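Local coordinates for protein endoglucanase (Bacillus akibai, PDB 1UWW) that hydrolyses internal beta-1,4 linkages of cellulose and related glucans, this chain being its family 28 carbohydrate-binding module, which recognises non-crystalline cellulose, at residues R83-V89 with K148-I154; W30-S36 with A71-F76; L18-F22 with V183-F188. Residues are numbered along the deposited sequence.

Contact 1 of 3, residues R83-V89 with K148-I154; sequences RGENDYV and KINVRDI
Two neighbouring antiparallel strands of the beta-sandwich's six-stranded sheet meet here, the start of 88-97 and the end of 142-150. Residues 83-86 form a type II' turn; Asp-87 and Tyr-88 form a classic bulge opposite Glu-189 of strand 180-189. Lys-148 is extended (all t) over the Tyr-88 ring (chi1 m): Lys-148 CE lies 3.4 Å from the ring centroid (CH-pi), NZ 4.5 Å (cation-pi). Ile-149 and Val-89 are a hydrogen-bonded pair: Ile-149 N to Val-89 O 2.8 Å, Val-89 N to Ile-149 O 2.9 Å. Asn-150 faces Tyr-88 in a non-hydrogen-bonded pair, CA to CA 4.4 Å. Asn-150 OD1 accepts from Asp-153 N (2.9 Å), an Asx motif. A type I turn (151-154) follows. Val-151 N (2.8 Å) and Arg-152 N (3.1 Å) both bond Asp-87 O. Arg-152 NE salt-bridges Asp-87 OD1 (2.9 Å); Asp-87 OD2 accepts from Ala-191 N. Arg-152 NH2 bonds Gly-84 O (3.0 Å) and Asn-86 O (2.9 Å). The Arg-152 and Arg-83 guanidinium groups lie face to face, Arg-83 NE 3.5 Å from Arg-152 NH2; salt bridges to Asp-159 offset the like charges. Arg-83 NH1 bonds Val-151 O (2.9 Å) and Ile-154 O (3.1 Å).

Contact 2 of 3, residues W30-S36 with A71-F76; sequences WDWAGES and APRLDF
At the apolar centre, the Trp-30 five-membered ring and the Phe-76 ring make an offset stack, centroids 4.5 Å apart, planes at 30°. Phe-76 CB makes a CH-pi contact over the face of the Trp-30 six-membered ring, 3.5 Å from its centroid. Farther along, Trp-32 CZ3 meets Pro-72 CB at 3.8 Å and Leu-74 CD2 at 3.9 Å. Strands 30-32 and 73-76 are antiparallel, axes 4.6 Å apart at 138°; 30-32 is an outermost strand of the sandwich's five-stranded sheet. Asp-31 and Asp-75 form a hydrogen-bonded pair: Asp-31 N to Asp-75 O 3.1 Å, Asp-75 N to Asp-31 O 2.8 Å. Ala-33 N bonds Arg-73 O at 2.9 Å. A type I turn, 33-36, lets Ser-36 OG accept from Arg-73 N (2.9 Å) and bond Val-38 O. Glu-35 CB lies over the Arg-73 guanidinium, 3.9 Å from Arg-73 CZ; Arg-73 NE is buried without a partner, so this is packing, not a salt bridge. Water bridges Trp-32 O (3.1 Å) and Asp-75 OD2 (2.7 Å), which also bonds Trp-77 NE1. Backbone bonds thus set the register, Trp-30 and Phe-76 pack one face, and the Ser-36 hydroxyl carries the pairing past the strand end.

Contact 3 of 3, residues L18-F22 with V183-F188; sequences LPSVF and VDNVRF. With CA (calcium ion), chain C.
This is a short backbone pairing, closed by a calcium ion, between the loop 18-22, before strand 30-32, and residues 183-188 of strand 180-189 in the six-stranded sheet. A single antiparallel bridge joins Ser-20 and Val-186, CA to CA 5.0 Å. Ser-20 N bonds Val-186 O at 2.9 Å, and Val-186 N bonds Ser-20 O at 3.1 Å. Asn-185 and Val-186 both face Ser-20, a G1 bulge, with Asn-185 at positive phi (60/47). A cis peptide precedes Pro-19. Pro-19 CG packs 3.7 Å from Arg-187 CB, and Leu-18 CD2 lies 3.9 Å from Phe-188 CD2. Phe-22 also has positive phi (61/38), and Phe-22 CE2 is 3.5 Å from Val-183 O. Calcium is held by Val-21 O (2.4 Å), Asp-184 OD1 and OD2 (both 2.5 Å) and a water (2.4 Å). That water donates to Asn-185 OD1 at 2.7 Å; Asn-185 ND2 bonds Asp-92 OD2. Glu-23, Ser-50 and Asn-51 complete the site, which joins the loop to strands 180-189 and 50-58, consistent with a structural calcium site.

The three contacts share one beta-sandwich module. Contacts 1 and 3 both reach the six-stranded sheet, where strands 88-97 and 180-189 are neighbours. Their centres are about 15 Å apart, and Val-89 CG2 touches Phe-188 CE1 at 3.6 Å. Contact 2 belongs to the five-stranded sheet. It touches contact 3, about 16 Å away between centres, through Trp-30 packed on Phe-22 and Val-186 and a probable hydrogen bond between Trp-30 NE1 and Ser-20 OG (2.9 Å). Contacts 1 and 2 do not touch; their centres are about 21 Å apart. Along the chain, contact 2 closes before contact 1 opens, and both are nested inside contact 3. Contact 3 thus joins the two ends of the module.

Contact 1 of 3, residues R83-V89 with K148-I154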
loop_
_atom_site.group_PDB
_atom_site.type_symbol
_atom_site.label_atom_id
_atom_site.label_comp_id
_atom_site.label_asym_id
_atom_site.label_seq_id
_atom_site.Cartn_x
_atom_site.Cartn_y
_atom_site.Cartn_z
ATOM N N ARG A 83 -10.921 11.576 -13.510
ATOM C CA ARG A 83 -11.688 11.140 -12.361
ATOM C C ARG A 83 -13.134 11.596 -12.406
ATOM O O ARG A 83 -14.045 10.896 -11.972
ATOM C CB ARG A 83 -11.058 11.649 -11.064
ATOM C CG ARG A 83 -11.779 11.236 -9.779
ATOM C CD ARG A 83 -11.066 11.638 -8.540
ATOM N NE ARG A 83 -10.923 13.095 -8.458
ATOM C CZ ARG A 83 -10.050 13.731 -7.696
ATOM N NH1 ARG A 83 -9.202 13.085 -6.919
ATOM N NH2 ARG A 83 -10.002 15.062 -7.718
ATOM N N GLY A 84 -13.346 12.823 -12.852
ATOM C CA GLY A 84 -14.678 13.405 -12.788
ATOM C C GLY A 84 -15.169 13.475 -11.361
ATOM O O GLY A 84 -14.398 13.667 -10.423
ATOM N N GLU A 85 -16.464 13.260 -11.180
ATOM C CA GLU A 85 -17.059 13.225 -9.853
ATOM C C GLU A 85 -17.015 11.853 -9.179
ATOM O O GLU A 85 -17.525 11.662 -8.096
ATOM C CB GLU A 85 -18.504 13.713 -9.918
ATOM C CG GLU A 85 -18.588 15.211 -10.143
ATOM C CD GLU A 85 -20.013 15.717 -10.352
ATOM O OE1 GLU A 85 -20.826 15.030 -11.011
ATOM O OE2 GLU A 85 -20.305 16.832 -9.879
ATOM N N ASN A 86 -16.341 10.916 -9.814
ATOM C CA ASN A 86 -16.206 9.584 -9.251
ATOM C C ASN A 86 -15.248 9.542 -8.089
ATOM O O ASN A 86 -14.324 10.344 -7.982
ATOM C CB ASN A 86 -15.740 8.645 -10.348
ATOM C CG ASN A 86 -16.778 8.490 -11.424
ATOM O OD1 ASN A 86 -17.868 8.004 -11.136
ATOM N ND2 ASN A 86 -16.483 8.942 -12.630
ATOM N N ASP A 87 -15.477 8.574 -7.213
ATOM C CA ASP A 87 -14.709 8.433 -5.998
ATOM C C ASP A 87 -13.825 7.201 -5.953
ATOM O O ASP A 87 -12.887 7.179 -5.172
ATOM C CB ASP A 87 -15.633 8.454 -4.777
ATOM C CG ASP A 87 -16.468 9.697 -4.727
ATOM O OD1 ASP A 87 -15.949 10.811 -4.986
ATOM O OD2 ASP A 87 -17.697 9.651 -4.511
ATOM N N TYR A 88 -14.123 6.212 -6.794
ATOM C CA TYR A 88 -13.431 4.917 -6.773
ATOM C C TYR A 88 -13.139 4.443 -8.160
ATOM O O TYR A 88 -13.823 4.791 -9.114
ATOM C CB TYR A 88 -14.275 3.809 -6.098
ATOM C CG TYR A 88 -14.710 4.135 -4.698
ATOM C CD1 TYR A 88 -13.876 3.882 -3.607
ATOM C CD2 TYR A 88 -15.932 4.743 -4.465
ATOM C CE1 TYR A 88 -14.268 4.221 -2.315
ATOM C CE2 TYR A 88 -16.326 5.083 -3.170
ATOM C CZ TYR A 88 -15.491 4.821 -2.119
ATOM O OH TYR A 88 -15.899 5.160 -0.845
ATOM N N VAL A 89 -12.077 3.637 -8.287
ATOM C CA VAL A 89 -11.920 2.685 -9.373
ATOM C C VAL A 89 -12.255 1.334 -8.775
ATOM O O VAL A 89 -11.783 0.961 -7.700
ATOM C CB VAL A 89 -10.501 2.712 -9.944
ATOM C CG1 VAL A 89 -10.225 1.527 -10.892
ATOM C CG2 VAL A 89 -10.289 4.023 -10.707
ATOM N N LYS A 148 -11.981 -2.220 -4.749
ATOM C CA LYS A 148 -12.536 -0.863 -4.729
ATOM C C LYS A 148 -11.455 0.037 -4.154
ATOM O O LYS A 148 -11.072 -0.141 -3.014
ATOM C CB LYS A 148 -13.816 -0.828 -3.879
ATOM C CG LYS A 148 -14.526 0.482 -3.773
ATOM C CD LYS A 148 -15.886 0.302 -3.061
ATOM C CE LYS A 148 -16.769 1.542 -3.068
ATOM N NZ LYS A 148 -18.221 1.181 -3.066
ATOM N N ILE A 149 -10.908 0.912 -5.000
ATOM C CA ILE A 149 -9.773 1.756 -4.618
ATOM C C ILE A 149 -10.201 3.222 -4.712
ATOM O O ILE A 149 -10.670 3.672 -5.742
ATOM C CB ILE A 149 -8.538 1.481 -5.508
ATOM C CG1 ILE A 149 -8.077 0.005 -5.329
ATOM C CG2 ILE A 149 -7.404 2.421 -5.173
ATOM C CD1 ILE A 149 -7.120 -0.484 -6.357
ATOM N N ASN A 150 -10.038 3.946 -3.606
ATOM C CA ASN A 150 -10.477 5.322 -3.495
ATOM C C ASN A 150 -9.523 6.247 -4.246
ATOM O O ASN A 150 -8.331 6.307 -3.958
ATOM C CB ASN A 150 -10.565 5.714 -2.024
ATOM C CG ASN A 150 -11.219 7.068 -1.806
ATOM O OD1 ASN A 150 -10.879 8.050 -2.458
ATOM N ND2 ASN A 150 -12.188 7.115 -0.885
ATOM N N VAL A 151 -10.072 6.951 -5.222
ATOM C CA VAL A 151 -9.338 7.981 -5.961
ATOM C C VAL A 151 -9.755 9.422 -5.617
ATOM O O VAL A 151 -9.078 10.365 -6.011
ATOM C CB VAL A 151 -9.432 7.767 -7.487
ATOM C CG1 VAL A 151 -8.733 6.459 -7.891
ATOM C CG2 VAL A 151 -10.879 7.758 -7.977
ATOM N N ARG A 152 -10.867 9.568 -4.914
ATOM C CA ARG A 152 -11.278 10.856 -4.349
ATOM C C ARG A 152 -10.178 11.397 -3.444
ATOM O O ARG A 152 -9.941 12.612 -3.400
ATOM C CB ARG A 152 -12.596 10.677 -3.606
ATOM C CG ARG A 152 -13.174 11.955 -2.997
ATOM C CD ARG A 152 -13.260 13.111 -3.946
ATOM N NE ARG A 152 -13.841 12.763 -5.236
ATOM C CZ ARG A 152 -13.757 13.538 -6.311
ATOM N NH1 ARG A 152 -13.145 14.713 -6.231
ATOM N NH2 ARG A 152 -14.250 13.175 -7.483
ATOM N N ASP A 153 -9.453 10.495 -2.797
ATOM C CA ASP A 153 -8.395 10.853 -1.851
ATOM C C ASP A 153 -7.069 11.233 -2.493
ATOM O O ASP A 153 -6.117 11.575 -1.770
ATOM C CB ASP A 153 -8.236 9.735 -0.817
ATOM C CG ASP A 153 -9.426 9.678 0.153
ATOM O OD1 ASP A 153 -10.225 10.650 0.169
ATOM O OD2 ASP A 153 -9.669 8.720 0.907
ATOM N N ILE A 154 -6.978 11.251 -3.819
ATOM C CA ILE A 154 -5.782 11.763 -4.494
ATOM C C ILE A 154 -5.900 13.270 -4.573
ATOM O O ILE A 154 -6.654 13.797 -5.375
ATOM C CB ILE A 154 -5.617 11.126 -5.911
ATOM C CG1 ILE A 154 -5.491 9.600 -5.817
ATOM C CG2 ILE A 154 -4.373 11.662 -6.630
ATOM C CD1 ILE A 154 -5.558 8.873 -7.139
HETATM O O HOH W 1 -8.470 16.597 -5.509
#

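Contact 2 of 3, residues W30-S36 with A71-F76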
loop_
_atom_site.group_PDB
_atom_site.type_symbol
_atom_site.label_atom_id
_atom_site.label_comp_id
_atom_site.label_asym_id
_atom_site.label_seq_id
_atom_site.Cartn_x
_atom_site.Cartn_y
_atom_site.Cartn_z
ATOM N N TRP A 30 -6.232 -2.793 -22.867
ATOM C CA TRP A 30 -5.350 -3.201 -21.760
ATOM C C TRP A 30 -4.142 -3.971 -22.271
ATOM O O TRP A 30 -4.265 -4.833 -23.148
ATOM C CB TRP A 30 -6.141 -4.045 -20.757
ATOM C CG TRP A 30 -7.114 -3.230 -19.978
ATOM C CD1 TRP A 30 -8.398 -2.905 -20.314
ATOM C CD2 TRP A 30 -6.849 -2.584 -18.734
ATOM N NE1 TRP A 30 -8.945 -2.112 -19.340
ATOM C CE2 TRP A 30 -8.008 -1.875 -18.372
ATOM C CE3 TRP A 30 -5.723 -2.493 -17.908
ATOM C CZ2 TRP A 30 -8.086 -1.117 -17.204
ATOM C CZ3 TRP A 30 -5.797 -1.746 -16.753
ATOM C CH2 TRP A 30 -6.980 -1.065 -16.406
ATOM N N ASP A 31 -2.994 -3.715 -21.675
ATOM C CA ASP A 31 -1.745 -4.342 -22.069
ATOM C C ASP A 31 -0.817 -4.377 -20.867
ATOM O O ASP A 31 -1.151 -3.863 -19.791
ATOM C CB ASP A 31 -1.108 -3.522 -23.185
ATOM C CG ASP A 31 -0.254 -4.332 -24.119
ATOM O OD1 ASP A 31 0.085 -5.494 -23.824
ATOM O OD2 ASP A 31 0.103 -3.856 -25.236
ATOM N N TRP A 32 0.340 -4.987 -21.031
ATOM C CA TRP A 32 1.379 -4.944 -20.007
ATOM C C TRP A 32 2.095 -3.599 -20.019
ATOM O O TRP A 32 2.475 -3.097 -21.090
ATOM C CB TRP A 32 2.405 -6.050 -20.210
ATOM C CG TRP A 32 1.891 -7.415 -19.983
ATOM C CD1 TRP A 32 1.896 -8.455 -20.873
ATOM C CD2 TRP A 32 1.283 -7.942 -18.779
ATOM N NE1 TRP A 32 1.341 -9.577 -20.311
ATOM C CE2 TRP A 32 0.955 -9.292 -19.021
ATOM C CE3 TRP A 32 1.016 -7.411 -17.508
ATOM C CZ2 TRP A 32 0.393 -10.109 -18.053
ATOM C CZ3 TRP A 32 0.433 -8.228 -16.564
ATOM C CH2 TRP A 32 0.138 -9.564 -16.839
ATOM N N ALA A 33 2.335 -3.018 -18.848
ATOM C CA ALA A 33 3.268 -1.903 -18.727
ATOM C C ALA A 33 4.669 -2.401 -19.087
ATOM O O ALA A 33 4.980 -3.577 -18.869
ATOM C CB ALA A 33 3.244 -1.329 -17.321
ATOM N N GLY A 34 5.514 -1.522 -19.643
ATOM C CA GLY A 34 6.896 -1.883 -19.956
ATOM C C GLY A 34 7.663 -2.404 -18.743
ATOM O O GLY A 34 8.465 -3.329 -18.851
ATOM N N GLU A 35 7.367 -1.863 -17.562
ATOM C CA GLU A 35 8.023 -2.320 -16.331
ATOM C C GLU A 35 7.390 -3.559 -15.662
ATOM O O GLU A 35 7.798 -3.946 -14.572
ATOM C CB GLU A 35 8.087 -1.172 -15.315
ATOM C CG GLU A 35 8.988 -0.024 -15.736
ATOM C CD GLU A 35 10.469 -0.379 -15.648
ATOM O OE1 GLU A 35 10.950 -0.714 -14.532
ATOM O OE2 GLU A 35 11.164 -0.328 -16.690
ATOM N N SER A 36 6.381 -4.177 -16.284
ATOM C CA SER A 36 5.761 -5.352 -15.679
ATOM C C SER A 36 6.747 -6.493 -15.472
ATOM O O SER A 36 7.547 -6.770 -16.349
ATOM C CB SER A 36 4.620 -5.881 -16.527
ATOM O OG SER A 36 3.954 -6.927 -15.847
ATOM N N ALA A 71 6.071 -8.012 -9.960
ATOM C CA ALA A 71 4.628 -7.745 -9.997
ATOM C C ALA A 71 4.119 -7.645 -11.405
ATOM O O ALA A 71 4.635 -6.828 -12.173
ATOM C CB ALA A 71 4.338 -6.452 -9.295
ATOM N N PRO A 72 3.060 -8.385 -11.750
ATOM C CA PRO A 72 2.289 -8.009 -12.940
ATOM C C PRO A 72 1.862 -6.539 -12.866
ATOM O O PRO A 72 1.402 -6.085 -11.805
ATOM C CB PRO A 72 1.060 -8.919 -12.880
ATOM C CG PRO A 72 1.510 -10.136 -12.075
ATOM C CD PRO A 72 2.513 -9.567 -11.075
ATOM N N ARG A 73 1.958 -5.834 -13.972
ATOM C CA ARG A 73 1.598 -4.432 -14.059
ATOM C C ARG A 73 0.807 -4.241 -15.332
ATOM O O ARG A 73 1.347 -4.205 -16.424
ATOM C CB ARG A 73 2.831 -3.547 -14.085
ATOM C CG ARG A 73 3.683 -3.453 -12.874
ATOM C CD ARG A 73 4.515 -2.178 -12.894
ATOM N NE ARG A 73 5.741 -2.225 -12.121
ATOM C CZ ARG A 73 6.411 -1.121 -11.769
ATOM N NH1 ARG A 73 5.970 0.077 -12.150
ATOM N NH2 ARG A 73 7.514 -1.218 -11.049
ATOM N N LEU A 74 -0.495 -4.108 -15.175
ATOM C CA LEU A 74 -1.379 -3.784 -16.297
ATOM C C LEU A 74 -1.325 -2.297 -16.578
ATOM O O LEU A 74 -1.070 -1.503 -15.684
ATOM C CB LEU A 74 -2.821 -4.143 -15.984
ATOM C CG LEU A 74 -3.153 -5.607 -15.830
ATOM C CD1 LEU A 74 -4.620 -5.757 -15.453
ATOM C CD2 LEU A 74 -2.928 -6.336 -17.134
ATOM N N ASP A 75 -1.587 -1.914 -17.809
ATOM C CA ASP A 75 -1.522 -0.533 -18.259
ATOM C C ASP A 75 -2.672 -0.283 -19.226
ATOM O O ASP A 75 -2.975 -1.108 -20.081
ATOM C CB ASP A 75 -0.143 -0.312 -18.904
ATOM C CG ASP A 75 0.278 1.112 -19.025
ATOM O OD1 ASP A 75 -0.395 2.026 -18.506
ATOM O OD2 ASP A 75 1.326 1.378 -19.686
ATOM N N PHE A 76 -3.290 0.879 -19.112
ATOM C CA PHE A 76 -4.458 1.287 -19.893
ATOM C C PHE A 76 -4.294 2.748 -20.293
ATOM O O PHE A 76 -4.394 3.621 -19.456
ATOM C CB PHE A 76 -5.726 1.079 -19.057
ATOM C CG PHE A 76 -6.988 1.453 -19.742
ATOM C CD1 PHE A 76 -7.617 0.588 -20.633
ATOM C CD2 PHE A 76 -7.579 2.671 -19.488
ATOM C CE1 PHE A 76 -8.824 0.935 -21.217
ATOM C CE2 PHE A 76 -8.765 3.019 -20.099
ATOM C CZ PHE A 76 -9.383 2.154 -20.965
HETATM O O HOH W 2 1.676 -0.238 -21.859
#

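Contact 3 of 3, residues L18-F22 with V183-F188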
loop_
_atom_site.group_PDB
_atom_site.type_symbol
_atom_site.label_atom_id
_atom_site.label_comp_id
_atom_site.label_asym_id
_atom_site.label_seq_id
_atom_site.Cartn_x
_atom_site.Cartn_y
_atom_site.Cartn_z
ATOM N N LEU A 18 -13.675 2.207 -21.459
ATOM C CA LEU A 18 -13.871 2.207 -20.027
ATOM C C LEU A 18 -15.322 2.646 -19.772
ATOM O O LEU A 18 -15.711 3.704 -20.340
ATOM C CB LEU A 18 -12.805 3.135 -19.432
ATOM C CG LEU A 18 -12.597 3.041 -17.937
ATOM C CD1 LEU A 18 -11.871 1.779 -17.545
ATOM C CD2 LEU A 18 -11.897 4.282 -17.454
ATOM N N PRO A 19 -16.165 1.918 -19.012
ATOM C CA PRO A 19 -15.857 0.627 -18.345
ATOM C C PRO A 19 -15.424 -0.508 -19.270
ATOM O O PRO A 19 -15.940 -0.694 -20.383
ATOM C CB PRO A 19 -17.171 0.270 -17.649
ATOM C CG PRO A 19 -17.832 1.633 -17.407
ATOM C CD PRO A 19 -17.509 2.401 -18.637
ATOM N N SER A 20 -14.466 -1.300 -18.792
ATOM C CA SER A 20 -13.909 -2.415 -19.551
ATOM C C SER A 20 -14.603 -3.715 -19.119
ATOM O O SER A 20 -14.475 -4.151 -17.981
ATOM C CB SER A 20 -12.385 -2.514 -19.336
ATOM O OG SER A 20 -11.720 -1.263 -19.498
ATOM N N VAL A 21 -15.386 -4.291 -20.031
ATOM C CA VAL A 21 -16.174 -5.487 -19.783
ATOM C C VAL A 21 -15.696 -6.736 -20.560
ATOM O O VAL A 21 -16.128 -7.834 -20.269
ATOM C CB VAL A 21 -17.682 -5.225 -20.016
ATOM C CG1 VAL A 21 -18.166 -4.133 -19.070
ATOM C CG2 VAL A 21 -17.970 -4.847 -21.469
ATOM N N PHE A 22 -14.853 -6.569 -21.552
ATOM C CA PHE A 22 -14.188 -7.695 -22.242
ATOM C C PHE A 22 -15.163 -8.637 -22.917
ATOM O O PHE A 22 -14.933 -9.831 -22.953
ATOM C CB PHE A 22 -13.229 -8.446 -21.296
ATOM C CG PHE A 22 -12.286 -7.507 -20.559
ATOM C CD1 PHE A 22 -11.225 -6.902 -21.233
ATOM C CD2 PHE A 22 -12.498 -7.196 -19.214
ATOM C CE1 PHE A 22 -10.395 -6.026 -20.567
ATOM C CE2 PHE A 22 -11.671 -6.308 -18.566
ATOM C CZ PHE A 22 -10.607 -5.724 -19.246
ATOM N N VAL A 183 -9.589 -10.298 -14.442
ATOM C CA VAL A 183 -10.045 -8.928 -14.152
ATOM C C VAL A 183 -11.259 -8.621 -15.025
ATOM O O VAL A 183 -11.233 -8.821 -16.232
ATOM C CB VAL A 183 -8.898 -7.946 -14.495
ATOM C CG1 VAL A 183 -9.355 -6.485 -14.526
ATOM C CG2 VAL A 183 -7.714 -8.140 -13.549
ATOM N N ASP A 184 -12.314 -8.093 -14.411
ATOM C CA ASP A 184 -13.519 -7.731 -15.167
ATOM C C ASP A 184 -14.126 -6.423 -14.648
ATOM O O ASP A 184 -13.953 -6.051 -13.501
ATOM C CB ASP A 184 -14.552 -8.857 -15.115
ATOM C CG ASP A 184 -15.540 -8.846 -16.276
ATOM O OD1 ASP A 184 -15.461 -8.015 -17.215
ATOM O OD2 ASP A 184 -16.412 -9.758 -16.298
ATOM N N ASN A 185 -14.849 -5.742 -15.524
ATOM C CA ASN A 185 -15.678 -4.591 -15.139
ATOM C C ASN A 185 -14.865 -3.452 -14.519
ATOM O O ASN A 185 -15.233 -2.901 -13.491
ATOM C CB ASN A 185 -16.847 -5.007 -14.248
ATOM C CG ASN A 185 -17.683 -6.066 -14.876
ATOM O OD1 ASN A 185 -18.127 -5.906 -16.012
ATOM N ND2 ASN A 185 -17.873 -7.173 -14.174
ATOM N N VAL A 186 -13.751 -3.104 -15.155
ATOM C CA VAL A 186 -12.924 -2.012 -14.648
ATOM C C VAL A 186 -13.624 -0.700 -14.946
ATOM O O VAL A 186 -13.953 -0.432 -16.073
ATOM C CB VAL A 186 -11.488 -1.982 -15.251
ATOM C CG1 VAL A 186 -10.632 -0.955 -14.494
ATOM C CG2 VAL A 186 -10.836 -3.344 -15.258
ATOM N N ARG A 187 -13.852 0.105 -13.925
ATOM C CA ARG A 187 -14.526 1.401 -14.108
ATOM C C ARG A 187 -14.271 2.373 -12.978
ATOM O O ARG A 187 -13.892 1.987 -11.893
ATOM C CB ARG A 187 -16.016 1.185 -14.212
ATOM C CG ARG A 187 -16.642 0.551 -13.029
ATOM C CD ARG A 187 -18.147 0.523 -13.142
ATOM N NE ARG A 187 -18.672 1.883 -13.014
ATOM C CZ ARG A 187 -19.902 2.282 -13.354
ATOM N NH1 ARG A 187 -20.781 1.423 -13.858
ATOM N NH2 ARG A 187 -20.258 3.552 -13.179
ATOM N N PHE A 188 -14.512 3.654 -13.247
ATOM C CA PHE A 188 -14.712 4.621 -12.186
ATOM C C PHE A 188 -16.157 4.546 -11.701
ATOM O O PHE A 188 -17.062 4.319 -12.493
ATOM C CB PHE A 188 -14.481 6.049 -12.713
ATOM C CG PHE A 188 -13.049 6.417 -12.967
ATOM C CD1 PHE A 188 -12.236 6.873 -11.951
ATOM C CD2 PHE A 188 -12.530 6.363 -14.228
ATOM C CE1 PHE A 188 -10.929 7.243 -12.201
ATOM C CE2 PHE A 188 -11.222 6.727 -14.470
ATOM C CZ PHE A 188 -10.423 7.152 -13.450
HETATM CA CA CA C . -17.033 -9.293 -18.626
HETATM O O HOH W 3 -18.685 -7.755 -17.969
#